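Local coordinates for PfkB (Polaromonas sp. JS666, PDB 4DU5), which probably transfers phosphate from ATP to a sugar or related small substrate, as a kinase of the PfkB carbohydrate kinase family, at residues Thr196-Pro201 against Arg205-Asp210; Arg226-Glu231 against Arg239-Leu244. One frame throughout, in Å; residues are numbered along the deposited sequence.

Interaction 1 (Thr196-Pro201 against Arg205-Asp210)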
loop_
_atom_site.group_PDB
_atom_site.type_symbol
_atom_site.label_atom_id
_atom_site.label_comp_id
_atom_site.label_asym_id
_atom_site.label_seq_id
_atom_site.Cartn_x
_atom_site.Cartn_y
_atom_site.Cartn_z
ATOM N N THR A 196 10.713 -7.139 -14.889
ATOM C CA THR A 196 9.449 -7.320 -14.190
ATOM C C THR A 196 8.323 -6.526 -14.857
ATOM O O THR A 196 7.166 -6.926 -14.827
ATOM C CB THR A 196 9.529 -6.851 -12.715
ATOM O OG1 THR A 196 9.317 -5.428 -12.647
ATOM C CG2 THR A 196 10.892 -7.253 -12.050
ATOM N N LEU A 197 8.661 -5.394 -15.454
ATOM C CA LEU A 197 7.648 -4.553 -16.071
ATOM C C LEU A 197 7.199 -4.989 -17.469
ATOM O O LEU A 197 6.174 -4.544 -17.965
ATOM C CB LEU A 197 8.153 -3.120 -16.101
ATOM C CG LEU A 197 8.166 -2.421 -14.746
ATOM C CD1 LEU A 197 8.391 -0.922 -14.939
ATOM C CD2 LEU A 197 6.862 -2.685 -13.991
ATOM N N TRP A 198 7.980 -5.848 -18.105
ATOM C CA TRP A 198 7.739 -6.233 -19.490
ATOM C C TRP A 198 7.318 -7.690 -19.564
ATOM O O TRP A 198 7.820 -8.531 -18.793
ATOM C CB TRP A 198 9.008 -6.057 -20.323
ATOM C CG TRP A 198 9.386 -4.662 -20.556
ATOM C CD1 TRP A 198 10.265 -3.935 -19.827
ATOM C CD2 TRP A 198 8.905 -3.797 -21.593
ATOM N NE1 TRP A 198 10.364 -2.667 -20.335
ATOM C CE2 TRP A 198 9.543 -2.555 -21.424
ATOM C CE3 TRP A 198 7.993 -3.950 -22.648
ATOM C CZ2 TRP A 198 9.304 -1.461 -22.268
ATOM C CZ3 TRP A 198 7.745 -2.855 -23.495
ATOM C CH2 TRP A 198 8.401 -1.630 -23.295
ATOM N N ALA A 199 6.438 -7.974 -20.526
ATOM C CA ALA A 199 5.800 -9.291 -20.674
ATOM C C ALA A 199 6.760 -10.417 -21.102
ATOM O O ALA A 199 6.910 -11.420 -20.379
ATOM C CB ALA A 199 4.603 -9.197 -21.614
ATOM N N THR A 200 7.390 -10.252 -22.271
ATOM C CA THR A 200 8.551 -11.064 -22.652
ATOM C C THR A 200 9.789 -10.175 -22.661
ATOM O O THR A 200 9.715 -9.022 -23.100
ATOM C CB THR A 200 8.357 -11.710 -24.031
ATOM N N PRO A 201 10.939 -10.754 -22.398
ATOM C CA PRO A 201 12.205 -10.053 -22.464
ATOM C C PRO A 201 12.454 -9.556 -23.834
ATOM O O PRO A 201 12.998 -8.513 -24.016
ATOM C CB PRO A 201 13.183 -11.145 -22.162
ATOM C CG PRO A 201 12.484 -11.903 -21.136
ATOM C CD PRO A 201 11.045 -11.915 -21.530
ATOM N N ARG A 205 13.240 -5.784 -25.532
ATOM C CA ARG A 205 14.280 -5.417 -26.507
ATOM C C ARG A 205 13.726 -4.691 -27.725
ATOM O O ARG A 205 14.287 -3.689 -28.167
ATOM C CB ARG A 205 15.110 -6.623 -26.937
ATOM C CG ARG A 205 16.096 -6.319 -28.062
ATOM C CD ARG A 205 16.826 -7.557 -28.533
ATOM N NE ARG A 205 17.772 -8.068 -27.533
ATOM C CZ ARG A 205 17.670 -9.255 -26.925
ATOM N NH1 ARG A 205 16.657 -10.063 -27.215
ATOM N NH2 ARG A 205 18.582 -9.635 -26.034
ATOM N N ASP A 206 12.606 -5.177 -28.245
ATOM C CA ASP A 206 12.008 -4.552 -29.419
ATOM C C ASP A 206 11.517 -3.156 -29.115
ATOM O O ASP A 206 11.782 -2.222 -29.881
ATOM C CB ASP A 206 10.898 -5.420 -30.031
ATOM C CG ASP A 206 11.461 -6.562 -30.882
ATOM O OD1 ASP A 206 12.000 -7.526 -30.287
ATOM O OD2 ASP A 206 11.376 -6.496 -32.140
ATOM N N ALA A 207 10.830 -3.010 -27.990
ATOM C CA ALA A 207 10.242 -1.726 -27.634
ATOM C C ALA A 207 11.292 -0.659 -27.267
ATOM O O ALA A 207 11.305 0.432 -27.851
ATOM C CB ALA A 207 9.223 -1.900 -26.514
ATOM N N ILE A 208 12.157 -0.970 -26.300
ATOM C CA ILE A 208 13.207 -0.047 -25.907
ATOM C C ILE A 208 13.964 0.399 -27.161
ATOM O O ILE A 208 14.064 1.600 -27.418
ATOM C CB ILE A 208 14.129 -0.664 -24.844
ATOM C CG1 ILE A 208 13.459 -0.678 -23.468
ATOM C CG2 ILE A 208 15.456 0.037 -24.786
ATOM C CD1 ILE A 208 12.754 0.576 -23.105
ATOM N N ASN A 209 14.429 -0.553 -27.975
ATOM C CA ASN A 209 15.081 -0.203 -29.255
ATOM C C ASN A 209 14.242 0.537 -30.287
ATOM O O ASN A 209 14.790 1.135 -31.196
ATOM C CB ASN A 209 15.704 -1.415 -29.947
ATOM C CG ASN A 209 16.959 -1.929 -29.257
ATOM O OD1 ASN A 209 17.610 -1.230 -28.492
ATOM N ND2 ASN A 209 17.300 -3.176 -29.540
ATOM N N ASP A 210 12.924 0.491 -30.177
ATOM C CA ASP A 210 12.084 1.188 -31.148
ATOM C C ASP A 210 11.920 2.616 -30.666
ATOM O O ASP A 210 11.821 3.555 -31.455
ATOM C CB ASP A 210 10.726 0.468 -31.343
ATOM C CG ASP A 210 9.679 1.339 -32.087
ATOM O OD1 ASP A 210 9.789 1.479 -33.338
ATOM O OD2 ASP A 210 8.755 1.887 -31.403
#
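The indole of Trp198 turns its six-membered ring to helix 201-212, where Ala207 and Ile208 both approach it obliquely, neither square over a face nor in line with an edge. The methyl CB of Ala207 lies against the far end of the ring, 3.3 Å from Trp198 CH2 and 3.5 Å from Trp198 CZ3. Beside it, Ile208 extends CD1 to 4.1 Å from Trp198 CZ2, while its CG2 branch leads away from the indole. Trp198 CG stands beside its own backbone N and anti to the carbonyl carbon (chi1 -70°), which carries the ring over to the helix. Leu203 and Met204 on the same helix and Ala164 from a loop also pack on the indole. Topologically this is the entry to a beta-alpha-beta crossover: the chain leaves strand 186-190, passes through this loop and enters the helix that leads to the neighbouring parallel strand 217-218 of the Rossmann-like sheet. Thr200 occupies the N-cap position, and Pro201 begins the helix. Arg205 N donates to Pro201 O over 3.1 Å, the (i+4)→i bond of the first helical turn, fairly straight at 157°. The side chain of Arg205 heads elsewhere, with CG placed anti to the main-chain N (chi1 174°), and its guanidinium meets Phe227 in a cation-pi contact and a bond to the carbonyl of that residue.

Interaction 2 (Arg226-Glu231 against Arg239-Leu244)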
loop_
_atom_site.group_PDB
_atom_site.type_symbol
_atom_site.label_atom_id
_atom_site.label_comp_id
_atom_site.label_asym_id
_atom_site.label_seq_id
_atom_site.Cartn_x
_atom_site.Cartn_y
_atom_site.Cartn_z
ATOM N N ARG A 226 24.751 -4.351 -24.232
ATOM C CA ARG A 226 25.077 -5.711 -24.658
ATOM C C ARG A 226 23.776 -6.490 -24.842
ATOM O O ARG A 226 23.566 -7.092 -25.888
ATOM C CB ARG A 226 26.070 -6.412 -23.696
ATOM N N PHE A 227 22.882 -6.417 -23.861
ATOM C CA PHE A 227 21.568 -7.030 -24.009
ATOM C C PHE A 227 20.765 -6.510 -25.201
ATOM O O PHE A 227 20.121 -7.283 -25.900
ATOM C CB PHE A 227 20.749 -6.826 -22.749
ATOM C CG PHE A 227 19.448 -7.592 -22.735
ATOM C CD1 PHE A 227 18.305 -7.070 -23.353
ATOM C CD2 PHE A 227 19.363 -8.825 -22.078
ATOM C CE1 PHE A 227 17.104 -7.762 -23.343
ATOM C CE2 PHE A 227 18.171 -9.531 -22.048
ATOM C CZ PHE A 227 17.029 -8.994 -22.689
ATOM N N LEU A 228 20.795 -5.197 -25.415
ATOM C CA LEU A 228 19.937 -4.553 -26.396
ATOM C C LEU A 228 20.414 -4.734 -27.818
ATOM O O LEU A 228 19.619 -4.938 -28.724
ATOM C CB LEU A 228 19.782 -3.057 -26.081
ATOM C CG LEU A 228 18.956 -2.658 -24.848
ATOM C CD1 LEU A 228 18.977 -1.184 -24.628
ATOM C CD2 LEU A 228 17.511 -3.122 -24.947
ATOM N N THR A 229 21.720 -4.669 -28.010
ATOM C CA THR A 229 22.277 -4.547 -29.347
ATOM C C THR A 229 23.017 -5.799 -29.795
ATOM O O THR A 229 23.154 -6.041 -30.986
ATOM C CB THR A 229 23.198 -3.312 -29.450
ATOM O OG1 THR A 229 24.392 -3.530 -28.699
ATOM C CG2 THR A 229 22.514 -2.095 -28.889
ATOM N N GLY A 230 23.484 -6.596 -28.839
ATOM C CA GLY A 230 24.260 -7.796 -29.148
ATOM C C GLY A 230 25.746 -7.528 -29.257
ATOM O O GLY A 230 26.532 -8.457 -29.335
ATOM N N GLU A 231 26.130 -6.254 -29.250
ATOM C CA GLU A 231 27.525 -5.826 -29.387
ATOM C C GLU A 231 28.222 -5.968 -28.055
ATOM O O GLU A 231 27.557 -5.999 -27.032
ATOM C CB GLU A 231 27.591 -4.370 -29.852
ATOM C CG GLU A 231 26.981 -4.096 -31.231
ATOM C CD GLU A 231 27.935 -4.410 -32.381
ATOM O OE1 GLU A 231 29.115 -4.767 -32.118
ATOM O OE2 GLU A 231 27.504 -4.296 -33.555
ATOM N N ARG A 239 27.477 2.658 -32.274
ATOM C CA ARG A 239 27.102 2.723 -33.697
ATOM C C ARG A 239 25.721 2.091 -34.013
ATOM O O ARG A 239 25.071 2.476 -34.996
ATOM C CB ARG A 239 28.233 2.312 -34.692
ATOM C CG ARG A 239 29.256 1.280 -34.235
ATOM C CD ARG A 239 29.968 0.650 -35.429
ATOM N NE ARG A 239 28.982 0.078 -36.366
ATOM C CZ ARG A 239 28.344 -1.100 -36.234
ATOM N NH1 ARG A 239 28.578 -1.912 -35.193
ATOM N NH2 ARG A 239 27.459 -1.476 -37.162
ATOM N N PHE A 240 25.266 1.184 -33.150
ATOM C CA PHE A 240 23.925 0.633 -33.231
ATOM C C PHE A 240 22.849 1.716 -33.103
ATOM O O PHE A 240 21.843 1.692 -33.818
ATOM C CB PHE A 240 23.732 -0.414 -32.125
ATOM C CG PHE A 240 22.410 -1.102 -32.172
ATOM C CD1 PHE A 240 21.282 -0.515 -31.597
ATOM C CD2 PHE A 240 22.282 -2.331 -32.803
ATOM C CE1 PHE A 240 20.035 -1.148 -31.657
ATOM C CE2 PHE A 240 21.057 -2.976 -32.864
ATOM C CZ PHE A 240 19.922 -2.385 -32.296
ATOM N N TYR A 241 23.049 2.657 -32.186
ATOM C CA TYR A 241 22.069 3.716 -31.983
ATOM C C TYR A 241 22.296 4.919 -32.858
ATOM O O TYR A 241 21.384 5.727 -33.050
ATOM C CB TYR A 241 21.984 4.119 -30.518
ATOM C CG TYR A 241 21.478 3.001 -29.676
ATOM C CD1 TYR A 241 20.135 2.650 -29.689
ATOM C CD2 TYR A 241 22.345 2.258 -28.896
ATOM C CE1 TYR A 241 19.664 1.597 -28.940
ATOM C CE2 TYR A 241 21.882 1.214 -28.118
ATOM C CZ TYR A 241 20.540 0.889 -28.158
ATOM O OH TYR A 241 20.090 -0.154 -27.398
ATOM N N ARG A 242 23.506 5.047 -33.390
ATOM C CA ARG A 242 23.767 6.068 -34.403
ATOM C C ARG A 242 23.025 5.662 -35.647
ATOM O O ARG A 242 22.429 6.497 -36.321
ATOM C CB ARG A 242 25.259 6.196 -34.736
ATOM C CG ARG A 242 26.157 6.640 -33.592
ATOM C CD ARG A 242 25.816 8.042 -33.061
ATOM N NE ARG A 242 25.582 9.058 -34.085
ATOM C CZ ARG A 242 26.533 9.690 -34.758
ATOM N NH1 ARG A 242 27.808 9.402 -34.540
ATOM N NH2 ARG A 242 26.206 10.599 -35.659
ATOM N N GLN A 243 23.058 4.371 -35.950
ATOM C CA GLN A 243 22.432 3.895 -37.181
ATOM C C GLN A 243 20.922 4.005 -37.137
ATOM O O GLN A 243 20.317 4.329 -38.156
ATOM C CB GLN A 243 22.903 2.486 -37.568
ATOM C CG GLN A 243 24.032 2.536 -38.585
ATOM C CD GLN A 243 25.215 1.654 -38.197
ATOM O OE1 GLN A 243 25.056 0.459 -37.884
ATOM N NE2 GLN A 243 26.419 2.240 -38.216
ATOM N N LEU A 244 20.334 3.759 -35.962
ATOM C CA LEU A 244 18.907 4.000 -35.741
ATOM C C LEU A 244 18.548 5.484 -35.687
ATOM O O LEU A 244 17.384 5.829 -35.477
ATOM C CB LEU A 244 18.430 3.338 -34.464
ATOM C CG LEU A 244 18.156 1.832 -34.488
ATOM C CD1 LEU A 244 17.589 1.432 -33.115
ATOM C CD2 LEU A 244 17.207 1.401 -35.624
#
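Thr229 lays its methyl CG2 over one face of the Phe240 ring, a CH-pi contact with the carbon 3.6 Å from the Phe240 ring centroid and 24° off the normal, displaced toward the rim. Thr229 CB follows it over the same ring. With CG anti to the N of its own residue (chi1 -177°), Phe240 turns its ring across to the helix of Thr229. Apolar packing continues at Tyr241: Thr229 CG2 is 3.5 Å from Tyr241 CE2, and Leu228 CD1 lies 4.4 Å from Tyr241 CZ, Leu228 and Tyr241 crossing at about a right angle. Phe240 CD1 sits above the centre of the Tyr241 ring, so the two aromatics brace one another. An alanine in place of Phe240 would probably leave the Thr229 methyl without its aromatic face and one side of the Tyr241 ring less supported.

Among the polar contacts, the Arg239-Glu231 pair lies at the periphery. Arg239 NH1 reaches Glu231 OE2 at 3.1 Å in a salt bridge; the oxygen lies near the guanidinium plane but is met from above the carboxylate plane, the two planes standing 78° apart. Thr229 OG1 accepts from Glu231 N at 3.3 Å, forming an ST turn, and also bonds to Gly225 O. Tyr241 OH is the inward-facing polar group, paired with Asn209 of helix 201-212.

Gly230, with positive phi, follows the last helical residue, Thr229, and the chain turns back into helix 234-243: an alpha-helical hairpin within the crossover from strand 217-218 to strand 248-252 of the PfkB alpha/beta fold.

Interactions 1 and 2 follow one another along the chain, their centres about 15 Å apart, and helix 201-212 joins them. The two branches of Ile208 face the two contacts: CD1 is turned to the loop of interaction 1, and CG2 lies 3.7 Å from Leu228 CD1 in interaction 2. Arg205 and Asn209 add the polar links, Arg205 NH2 lying 2.8 Å from Phe227 O and Asn209 OD1 2.9 Å from Tyr241 OH, both probable hydrogen bonds. Successive crossovers of the sheet are thus packed against each other. Neither contact contains a bound ligand, and both are structural packing at one side of the kinase fold.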